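Local coordinates for protein TRAP-T family transporter, DctP (Periplasmic binding) subunit (Sulfitobacter sp. NAS-14.1, PDB 4PF8) that binds beta-D-galacturonate and, as the periplasmic solute-binding subunit of a TRAP transporter, probably delivers it to the membrane components for uptake, at residues 70-78 with 86-95; 102-111 with 226-234. All blocks are in the same frame, centred on the assembly; numbering follows the deposited sequence.

Contact 1 (70-78 with 86-95); sequences QPDAIEQLR and VFSLGPMGQA. With GTR (beta-D-galactopyranuronic acid), chain D.
Gln70 OE1 accepts the backbone N-H of Ser88 at 2.7 Å between OE1 and N, a bent bond (137° at the hydrogen) whose donor is tilted from the carbonyl plane. The amide belongs to the first residue of helix 70-78, and the bond ties that helix to the C-terminal end of strand 86-88 in a family 7 solute-binding fold. The other end of the same amide serves the sugar: Gln70 NE2 donates to O3 of the galacturonate over 3.2 Å, nearly straight at 158°. CG is anti to the backbone N (chi1 -174°) and the chain bends at chi2, which takes the amide slantwise over Pro91, whose CG is 3.7 Å from Gln70 NE2; the two bonds fix which way round the amide sits. Deeper in, Ile74 CG1 lies over one face of the Phe87 ring, 3.8 Å from its centroid and almost on the normal, a CH-pi contact. Ala73 CB and Leu77 CD1 pack against further carbons of this ring, and Trp29 of strand 26-29 meets it as well. The CG2 branch of Ile74 turns instead to the selenium of Met92, a selenomethionine, and to Ala95 CB. Ser88 also N-caps the short, weakly bonded helix 89-92: its OG accepts Gly90 N at 3.1 Å, while its CB lies 3.4 Å from O4 of the sugar.

Contact 2 (102-111 with 226-234); sequences VSLPFVFKSV and LTQHLIIPE. With GTR (beta-D-galactopyranuronic acid), chain D.
A water bridges the two segments, accepting from Ile231 N and lying 2.9 Å from both Val102 O and Leu104 O, to which it can donate. It links the loop 102-111 to the chain leaving the weakly bonded strand 226-230 where the backbones do not pair directly: Val102 O and Ile231 O, two acceptors, are 3.5 Å apart. The one direct hydrogen bond runs from Phe106 N to His229 O, 3.0 Å apart, with the donor well above the carbonyl plane. Phe106 N is presented from within a type II beta turn, Leu104 to Val107, and Pro105 CA adds a CA-H...O contact to the same carbonyl oxygen at 3.2 Å, so His229 O is approached twice. The Phe106 ring then lies over the His229 backbone in a CH-pi contact, His229 CA 3.9 Å from the ring centroid and offset toward the rim, while Thr227 O comes to the ring edge. His229 CG stands between the backbone N and the carbonyl carbon (chi1 50°), which turns the imidazole away from Phe106: ND1 shares a hydrogen bond with Thr227 OG1 at 2.7 Å, and NE2 is hydrogen-bonded to Glu206. Phe108 turns its edge to Ile231 O, 3.2 Å from CD2. Ile231 CD1 passes Phe108 CB to reach Ser110 and Val111 CG2. Leu230 CD2 packs on Ser103 O, a buried carbonyl oxygen with no polar partner in the model. The chain runs on through Ile232 and Pro233 to Glu234 of the galacturonate pocket. Around the joint, helix 301-310 packs on Leu104, Pro105 and Val107, helix 172-179 on Ser103, Leu230 and Ile232, and helix 111-118 on Phe108 and Pro233, while strand 146-150 lies beside His229.

In the fold
The two contacts, their centres about 18 Å apart on opposite sides of the chain's centre, adjoin where strands 84-88 and 234-239 run antiparallel in the five-stranded sheet. Leu89 N lies 3.0 Å from Pro233 O, a probable hydrogen bond, and Ile232 CG2 packs 3.5 Å from Ser88 OG. Both reach the galacturonate: contact 1 through Gln70, contact 2 through Glu234, whose OE2 accepts from O2 over a very short 2.5 Å. His32, Arg146, Arg167 and Asn207 supply further hydrogen bonds to the sugar. Segment 226-234 passes from the four-stranded sheet into the five-stranded one, consistent with one of the connections between the two lobes of a binding-protein fold.

Contact 1 (70-78 with 86-95)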
loop_
_atom_site.group_PDB
_atom_site.type_symbol
_atom_site.label_atom_id
_atom_site.label_comp_id
_atom_site.label_asym_id
_atom_site.label_seq_id
_atom_site.Cartn_x
_atom_site.Cartn_y
_atom_site.Cartn_z
ATOM N N GLN A 70 1.772 -10.887 -1.238
ATOM C CA GLN A 70 0.694 -10.171 -0.622
ATOM C C GLN A 70 -0.704 -10.729 -0.950
ATOM O O GLN A 70 -1.528 -10.868 -0.046
ATOM C CB GLN A 70 0.806 -8.651 -0.888
ATOM C CG GLN A 70 -0.231 -7.866 -0.122
ATOM C CD GLN A 70 0.207 -6.463 0.299
ATOM O OE1 GLN A 70 -0.280 -5.941 1.300
ATOM N NE2 GLN A 70 1.119 -5.864 -0.436
ATOM N N PRO A 71 -0.995 -11.032 -2.223
ATOM C CA PRO A 71 -2.327 -11.596 -2.512
ATOM C C PRO A 71 -2.555 -12.907 -1.737
ATOM O O PRO A 71 -3.662 -13.142 -1.237
ATOM C CB PRO A 71 -2.304 -11.821 -4.023
ATOM C CG PRO A 71 -1.248 -10.847 -4.536
ATOM C CD PRO A 71 -0.208 -10.784 -3.450
ATOM N N ASP A 72 -1.516 -13.727 -1.632
ATOM C CA ASP A 72 -1.643 -15.019 -0.945
ATOM C C ASP A 72 -1.770 -14.803 0.560
ATOM O O ASP A 72 -2.497 -15.526 1.212
ATOM C CB ASP A 72 -0.452 -15.913 -1.233
ATOM C CG ASP A 72 -0.412 -16.399 -2.675
ATOM O OD1 ASP A 72 -1.477 -16.468 -3.342
ATOM O OD2 ASP A 72 0.709 -16.714 -3.132
ATOM N N ALA A 73 -1.098 -13.790 1.101
ATOM C CA ALA A 73 -1.209 -13.502 2.533
ATOM C C ALA A 73 -2.610 -13.026 2.898
ATOM O O ALA A 73 -3.151 -13.370 3.947
ATOM C CB ALA A 73 -0.153 -12.489 2.958
ATOM N N ILE A 74 -3.213 -12.233 2.020
ATOM C CA ILE A 74 -4.562 -11.766 2.252
ATOM C C ILE A 74 -5.498 -12.964 2.305
ATOM O O ILE A 74 -6.382 -13.053 3.162
ATOM C CB ILE A 74 -5.016 -10.785 1.151
ATOM C CG1 ILE A 74 -4.273 -9.456 1.305
ATOM C CG2 ILE A 74 -6.534 -10.574 1.221
ATOM C CD1 ILE A 74 -4.280 -8.573 0.056
ATOM N N GLU A 75 -5.307 -13.903 1.381
ATOM C CA GLU A 75 -6.127 -15.116 1.370
ATOM C C GLU A 75 -5.929 -15.915 2.671
ATOM O O GLU A 75 -6.895 -16.408 3.270
ATOM C CB GLU A 75 -5.774 -15.977 0.159
ATOM C CG GLU A 75 -6.542 -17.289 0.086
ATOM C CD GLU A 75 -7.972 -17.113 -0.407
ATOM O OE1 GLU A 75 -8.406 -15.949 -0.633
ATOM O OE2 GLU A 75 -8.660 -18.155 -0.573
ATOM N N GLN A 76 -4.682 -16.045 3.110
ATOM C CA GLN A 76 -4.425 -16.748 4.373
ATOM C C GLN A 76 -5.162 -16.091 5.527
ATOM O O GLN A 76 -5.692 -16.767 6.408
ATOM C CB GLN A 76 -2.942 -16.763 4.707
ATOM C CG GLN A 76 -2.080 -17.596 3.782
ATOM C CD GLN A 76 -0.626 -17.497 4.175
ATOM O OE1 GLN A 76 -0.286 -17.629 5.357
ATOM N NE2 GLN A 76 0.241 -17.256 3.204
ATOM N N LEU A 77 -5.157 -14.765 5.567
ATOM C CA LEU A 77 -5.769 -14.052 6.679
ATOM C C LEU A 77 -7.276 -14.253 6.687
ATOM O O LEU A 77 -7.880 -14.499 7.736
ATOM C CB LEU A 77 -5.402 -12.561 6.617
ATOM C CG LEU A 77 -5.867 -11.827 7.882
ATOM C CD1 LEU A 77 -4.736 -11.075 8.581
ATOM C CD2 LEU A 77 -7.025 -10.910 7.549
ATOM N N ARG A 78 -7.899 -14.204 5.515
ATOM C CA ARG A 78 -9.328 -14.426 5.406
ATOM C C ARG A 78 -9.694 -15.828 5.866
ATOM O O ARG A 78 -10.755 -16.039 6.449
ATOM C CB ARG A 78 -9.812 -14.217 3.966
ATOM C CG ARG A 78 -9.677 -12.807 3.490
ATOM C CD ARG A 78 -10.098 -12.685 2.039
ATOM N NE ARG A 78 -11.510 -13.002 1.896
ATOM C CZ ARG A 78 -12.072 -13.420 0.772
ATOM N NH1 ARG A 78 -11.334 -13.578 -0.323
ATOM N NH2 ARG A 78 -13.369 -13.675 0.746
ATOM N N VAL A 86 -0.268 -6.265 8.080
ATOM C CA VAL A 86 -0.501 -4.971 7.459
ATOM C C VAL A 86 -0.439 -5.194 5.962
ATOM O O VAL A 86 0.578 -5.669 5.441
ATOM C CB VAL A 86 0.510 -3.913 7.875
ATOM C CG1 VAL A 86 0.353 -2.657 7.030
ATOM C CG2 VAL A 86 0.346 -3.576 9.357
ATOM N N PHE A 87 -1.537 -4.866 5.313
ATOM C CA PHE A 87 -1.692 -5.061 3.879
ATOM C C PHE A 87 -1.957 -3.737 3.177
ATOM O O PHE A 87 -2.804 -2.952 3.612
ATOM C CB PHE A 87 -2.892 -5.964 3.559
ATOM C CG PHE A 87 -2.840 -7.325 4.164
ATOM C CD1 PHE A 87 -1.793 -8.184 3.935
ATOM C CD2 PHE A 87 -3.916 -7.799 4.892
ATOM C CE1 PHE A 87 -1.766 -9.440 4.482
ATOM C CE2 PHE A 87 -3.904 -9.092 5.428
ATOM C CZ PHE A 87 -2.807 -9.893 5.233
ATOM N N SER A 88 -1.296 -3.537 2.055
ATOM C CA SER A 88 -1.686 -2.452 1.174
ATOM C C SER A 88 -3.086 -2.760 0.680
ATOM O O SER A 88 -3.391 -3.916 0.334
ATOM C CB SER A 88 -0.733 -2.400 -0.003
ATOM O OG SER A 88 -1.124 -1.448 -0.989
ATOM N N LEU A 89 -3.926 -1.734 0.581
ATOM C CA LEU A 89 -5.221 -1.934 -0.037
ATOM C C LEU A 89 -5.120 -2.163 -1.559
ATOM O O LEU A 89 -6.095 -2.571 -2.194
ATOM C CB LEU A 89 -6.132 -0.772 0.299
ATOM C CG LEU A 89 -6.869 -0.930 1.617
ATOM C CD1 LEU A 89 -5.944 -1.065 2.786
ATOM C CD2 LEU A 89 -7.839 0.245 1.840
ATOM N N GLY A 90 -3.947 -1.950 -2.145
ATOM C CA GLY A 90 -3.783 -2.124 -3.575
ATOM C C GLY A 90 -4.157 -3.531 -4.031
ATOM O O GLY A 90 -5.048 -3.731 -4.845
ATOM N N PRO A 91 -3.473 -4.549 -3.495
ATOM C CA PRO A 91 -3.773 -5.932 -3.886
ATOM C C PRO A 91 -5.068 -6.474 -3.277
ATOM O O PRO A 91 -5.544 -7.547 -3.657
ATOM C CB PRO A 91 -2.566 -6.721 -3.356
ATOM C CG PRO A 91 -1.493 -5.689 -3.076
ATOM C CD PRO A 91 -2.234 -4.438 -2.705
HETATM N N MSE A 92 -5.618 -5.744 -2.327
HETATM C CA MSE A 92 -6.852 -6.138 -1.656
HETATM C C MSE A 92 -8.068 -6.002 -2.579
HETATM O O MSE A 92 -9.117 -6.566 -2.305
HETATM C CB MSE A 92 -7.037 -5.280 -0.415
HETATM C CG MSE A 92 -8.238 -5.611 0.405
HETATM SE SE MSE A 92 -7.913 -7.197 1.404
HETATM C CE MSE A 92 -6.700 -6.550 2.777
ATOM N N GLY A 93 -7.935 -5.270 -3.677
ATOM C CA GLY A 93 -9.038 -5.125 -4.616
ATOM C C GLY A 93 -9.628 -6.427 -5.168
ATOM O O GLY A 93 -10.800 -6.483 -5.534
ATOM N N GLN A 94 -8.842 -7.495 -5.241
ATOM C CA GLN A 94 -9.387 -8.765 -5.729
ATOM C C GLN A 94 -10.316 -9.460 -4.715
ATOM O O GLN A 94 -11.397 -9.929 -5.070
ATOM C CB GLN A 94 -8.255 -9.704 -6.161
ATOM C CG GLN A 94 -8.739 -10.947 -6.885
ATOM C CD GLN A 94 -7.654 -11.598 -7.729
ATOM O OE1 GLN A 94 -6.641 -10.973 -8.055
ATOM N NE2 GLN A 94 -7.869 -12.860 -8.099
ATOM N N ALA A 95 -9.897 -9.514 -3.456
ATOM C CA ALA A 95 -10.671 -10.158 -2.411
ATOM C C ALA A 95 -11.838 -9.298 -1.978
ATOM O O ALA A 95 -12.891 -9.816 -1.606
ATOM C CB ALA A 95 -9.781 -10.427 -1.210
HETATM C C1 GTR D . 4.547 -0.816 -0.859
HETATM C C2 GTR D . 3.525 -1.370 0.077
HETATM C C3 GTR D . 3.667 -2.881 0.063
HETATM C C4 GTR D . 3.447 -3.443 -1.335
HETATM C C5 GTR D . 4.466 -2.750 -2.233
HETATM C C6 GTR D . 4.269 -3.170 -3.685
HETATM O O1 GTR D . 4.421 0.638 -0.943
HETATM O O2 GTR D . 3.822 -0.862 1.406
HETATM O O3 GTR D . 2.609 -3.400 0.897
HETATM O O4 GTR D . 2.111 -3.102 -1.744
HETATM O O5 GTR D . 4.355 -1.314 -2.148
HETATM O O6A GTR D . 4.540 -2.291 -4.545
HETATM O O6B GTR D . 3.998 -4.367 -3.937
#

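Contact 2 (102-111 with 226-234)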
loop_
_atom_site.group_PDB
_atom_site.type_symbol
_atom_site.label_atom_id
_atom_site.label_comp_id
_atom_site.label_asym_id
_atom_site.label_seq_id
_atom_site.Cartn_x
_atom_site.Cartn_y
_atom_site.Cartn_z
ATOM N N VAL A 102 -9.580 3.119 -3.640
ATOM C CA VAL A 102 -8.381 3.823 -3.169
ATOM C C VAL A 102 -7.187 3.618 -4.088
ATOM O O VAL A 102 -6.168 4.294 -3.948
ATOM C CB VAL A 102 -7.966 3.435 -1.724
ATOM C CG1 VAL A 102 -9.116 3.663 -0.788
ATOM C CG2 VAL A 102 -7.451 1.982 -1.671
ATOM N N SER A 103 -7.318 2.707 -5.043
ATOM C CA SER A 103 -6.272 2.460 -6.033
ATOM C C SER A 103 -6.470 3.238 -7.332
ATOM O O SER A 103 -5.751 3.036 -8.309
ATOM C CB SER A 103 -6.180 0.975 -6.339
ATOM O OG SER A 103 -5.593 0.312 -5.247
ATOM N N LEU A 104 -7.460 4.124 -7.346
ATOM C CA LEU A 104 -7.661 4.970 -8.514
ATOM C C LEU A 104 -6.633 6.090 -8.483
ATOM O O LEU A 104 -6.374 6.654 -7.445
ATOM C CB LEU A 104 -9.086 5.527 -8.498
ATOM C CG LEU A 104 -10.164 4.489 -8.831
ATOM C CD1 LEU A 104 -11.532 5.029 -8.489
ATOM C CD2 LEU A 104 -10.115 4.102 -10.310
ATOM N N PRO A 105 -6.028 6.402 -9.636
ATOM C CA PRO A 105 -4.963 7.400 -9.627
ATOM C C PRO A 105 -5.510 8.781 -9.263
ATOM O O PRO A 105 -6.572 9.175 -9.729
ATOM C CB PRO A 105 -4.428 7.391 -11.072
ATOM C CG PRO A 105 -5.361 6.564 -11.865
ATOM C CD PRO A 105 -6.196 5.721 -10.919
ATOM N N PHE A 106 -4.771 9.474 -8.412
ATOM C CA PHE A 106 -5.093 10.830 -7.983
ATOM C C PHE A 106 -6.448 10.949 -7.292
ATOM O O PHE A 106 -7.024 12.032 -7.247
ATOM C CB PHE A 106 -5.014 11.800 -9.176
ATOM C CG PHE A 106 -3.672 11.832 -9.849
ATOM C CD1 PHE A 106 -2.584 12.433 -9.247
ATOM C CD2 PHE A 106 -3.496 11.240 -11.091
ATOM C CE1 PHE A 106 -1.335 12.483 -9.876
ATOM C CE2 PHE A 106 -2.265 11.282 -11.703
ATOM C CZ PHE A 106 -1.183 11.905 -11.091
ATOM N N VAL A 107 -6.958 9.855 -6.730
ATOM C CA VAL A 107 -8.280 9.894 -6.111
ATOM C C VAL A 107 -8.248 10.723 -4.818
ATOM O O VAL A 107 -9.233 11.382 -4.484
ATOM C CB VAL A 107 -8.866 8.456 -5.901
ATOM C CG1 VAL A 107 -8.232 7.758 -4.718
ATOM C CG2 VAL A 107 -10.375 8.507 -5.747
ATOM N N PHE A 108 -7.121 10.686 -4.112
ATOM C CA PHE A 108 -6.893 11.520 -2.928
ATOM C C PHE A 108 -6.134 12.782 -3.349
ATOM O O PHE A 108 -5.195 12.729 -4.182
ATOM C CB PHE A 108 -6.067 10.777 -1.874
ATOM C CG PHE A 108 -6.756 9.583 -1.256
ATOM C CD1 PHE A 108 -7.790 9.743 -0.362
ATOM C CD2 PHE A 108 -6.351 8.311 -1.580
ATOM C CE1 PHE A 108 -8.414 8.668 0.204
ATOM C CE2 PHE A 108 -6.968 7.216 -1.031
ATOM C CZ PHE A 108 -8.001 7.381 -0.126
ATOM N N LYS A 109 -6.516 13.916 -2.776
ATOM C CA LYS A 109 -5.825 15.173 -3.092
ATOM C C LYS A 109 -4.457 15.268 -2.436
ATOM O O LYS A 109 -3.561 15.948 -2.944
ATOM C CB LYS A 109 -6.687 16.345 -2.674
ATOM C CG LYS A 109 -7.964 16.401 -3.499
ATOM C CD LYS A 109 -8.915 17.494 -3.055
ATOM C CE LYS A 109 -10.072 17.596 -4.036
ATOM N NZ LYS A 109 -10.609 18.990 -4.128
ATOM N N SER A 110 -4.286 14.567 -1.325
ATOM C CA SER A 110 -3.082 14.654 -0.519
ATOM C C SER A 110 -3.121 13.551 0.520
ATOM O O SER A 110 -4.156 12.933 0.738
ATOM C CB SER A 110 -3.058 16.002 0.193
ATOM O OG SER A 110 -4.058 15.990 1.197
ATOM N N VAL A 111 -2.011 13.339 1.212
ATOM C CA VAL A 111 -1.965 12.319 2.241
ATOM C C VAL A 111 -2.750 12.764 3.476
ATOM O O VAL A 111 -3.473 11.963 4.058
ATOM C CB VAL A 111 -0.512 11.897 2.563
ATOM C CG1 VAL A 111 -0.497 10.900 3.687
ATOM C CG2 VAL A 111 0.140 11.281 1.333
ATOM N N LEU A 226 8.684 12.308 -9.454
ATOM C CA LEU A 226 7.697 12.429 -8.386
ATOM C C LEU A 226 6.278 12.735 -8.882
ATOM O O LEU A 226 5.693 13.791 -8.582
ATOM C CB LEU A 226 8.172 13.434 -7.324
ATOM C CG LEU A 226 9.506 13.082 -6.649
ATOM C CD1 LEU A 226 9.963 14.231 -5.745
ATOM C CD2 LEU A 226 9.447 11.773 -5.874
ATOM N N THR A 227 5.727 11.774 -9.617
ATOM C CA THR A 227 4.373 11.845 -10.125
ATOM C C THR A 227 3.328 11.762 -9.032
ATOM O O THR A 227 2.247 12.302 -9.170
ATOM C CB THR A 227 4.148 10.730 -11.131
ATOM O OG1 THR A 227 4.648 9.508 -10.576
ATOM C CG2 THR A 227 4.906 11.020 -12.430
ATOM N N GLN A 228 3.641 11.055 -7.948
ATOM C CA GLN A 228 2.734 10.961 -6.814
ATOM C C GLN A 228 1.325 10.587 -7.255
ATOM O O GLN A 228 0.336 11.165 -6.809
ATOM C CB GLN A 228 2.784 12.251 -6.018
ATOM C CG GLN A 228 4.203 12.509 -5.514
ATOM C CD GLN A 228 4.403 13.891 -4.899
ATOM O OE1 GLN A 228 3.896 14.894 -5.402
ATOM N NE2 GLN A 228 5.166 13.942 -3.821
ATOM N N HIS A 229 1.248 9.575 -8.121
ATOM C CA HIS A 229 0.035 9.293 -8.873
ATOM C C HIS A 229 -0.930 8.385 -8.108
ATOM O O HIS A 229 -2.083 8.250 -8.505
ATOM C CB HIS A 229 0.412 8.646 -10.199
ATOM C CG HIS A 229 1.349 7.498 -10.041
ATOM N ND1 HIS A 229 2.703 7.610 -10.247
ATOM C CD2 HIS A 229 1.134 6.220 -9.646
ATOM C CE1 HIS A 229 3.285 6.448 -10.005
ATOM N NE2 HIS A 229 2.353 5.594 -9.611
ATOM N N LEU A 230 -0.462 7.777 -7.015
ATOM C CA LEU A 230 -1.322 6.908 -6.217
ATOM C C LEU A 230 -0.993 7.181 -4.755
ATOM O O LEU A 230 0.171 7.406 -4.402
ATOM C CB LEU A 230 -1.076 5.419 -6.486
ATOM C CG LEU A 230 -1.625 4.850 -7.799
ATOM C CD1 LEU A 230 -0.907 3.543 -8.096
ATOM C CD2 LEU A 230 -3.113 4.671 -7.657
ATOM N N ILE A 231 -2.029 7.163 -3.933
ATOM C CA ILE A 231 -1.888 7.240 -2.478
ATOM C C ILE A 231 -2.739 6.085 -1.972
ATOM O O ILE A 231 -3.974 6.145 -2.032
ATOM C CB ILE A 231 -2.399 8.558 -1.918
ATOM C CG1 ILE A 231 -1.483 9.719 -2.357
ATOM C CG2 ILE A 231 -2.537 8.505 -0.407
ATOM C CD1 ILE A 231 -2.095 11.106 -2.134
ATOM N N ILE A 232 -2.075 5.037 -1.511
ATOM C CA ILE A 232 -2.752 3.783 -1.210
ATOM C C ILE A 232 -2.596 3.476 0.272
ATOM O O ILE A 232 -1.508 3.175 0.724
ATOM C CB ILE A 232 -2.248 2.617 -2.085
ATOM C CG1 ILE A 232 -2.431 2.976 -3.568
ATOM C CG2 ILE A 232 -3.009 1.350 -1.778
ATOM C CD1 ILE A 232 -2.116 1.900 -4.479
ATOM N N PRO A 233 -3.691 3.600 1.026
ATOM C CA PRO A 233 -3.598 3.299 2.460
ATOM C C PRO A 233 -3.307 1.845 2.704
ATOM O O PRO A 233 -3.560 1.024 1.825
ATOM C CB PRO A 233 -5.001 3.615 2.987
ATOM C CG PRO A 233 -5.678 4.381 1.894
ATOM C CD PRO A 233 -5.061 3.939 0.629
ATOM N N GLU A 234 -2.774 1.535 3.885
ATOM C CA GLU A 234 -2.546 0.160 4.279
ATOM C C GLU A 234 -3.369 -0.096 5.509
ATOM O O GLU A 234 -3.715 0.839 6.240
ATOM C CB GLU A 234 -1.067 -0.079 4.527
ATOM C CG GLU A 234 -0.293 0.461 3.358
ATOM C CD GLU A 234 1.071 -0.114 3.192
ATOM O OE1 GLU A 234 1.716 -0.457 4.205
ATOM O OE2 GLU A 234 1.508 -0.213 2.015
HETATM C C1 GTR D . 4.547 -0.816 -0.859
HETATM C C2 GTR D . 3.525 -1.370 0.077
HETATM C C3 GTR D . 3.667 -2.881 0.063
HETATM C C4 GTR D . 3.447 -3.443 -1.335
HETATM C C5 GTR D . 4.466 -2.750 -2.233
HETATM C C6 GTR D . 4.269 -3.170 -3.685
HETATM O O1 GTR D . 4.421 0.638 -0.943
HETATM O O2 GTR D . 3.822 -0.862 1.406
HETATM O O3 GTR D . 2.609 -3.400 0.897
HETATM O O4 GTR D . 2.111 -3.102 -1.744
HETATM O O5 GTR D . 4.355 -1.314 -2.148
HETATM O O6A GTR D . 4.540 -2.291 -4.545
HETATM O O6B GTR D . 3.998 -4.367 -3.937
HETATM O O HOH W 1 -4.734 6.479 -5.101
#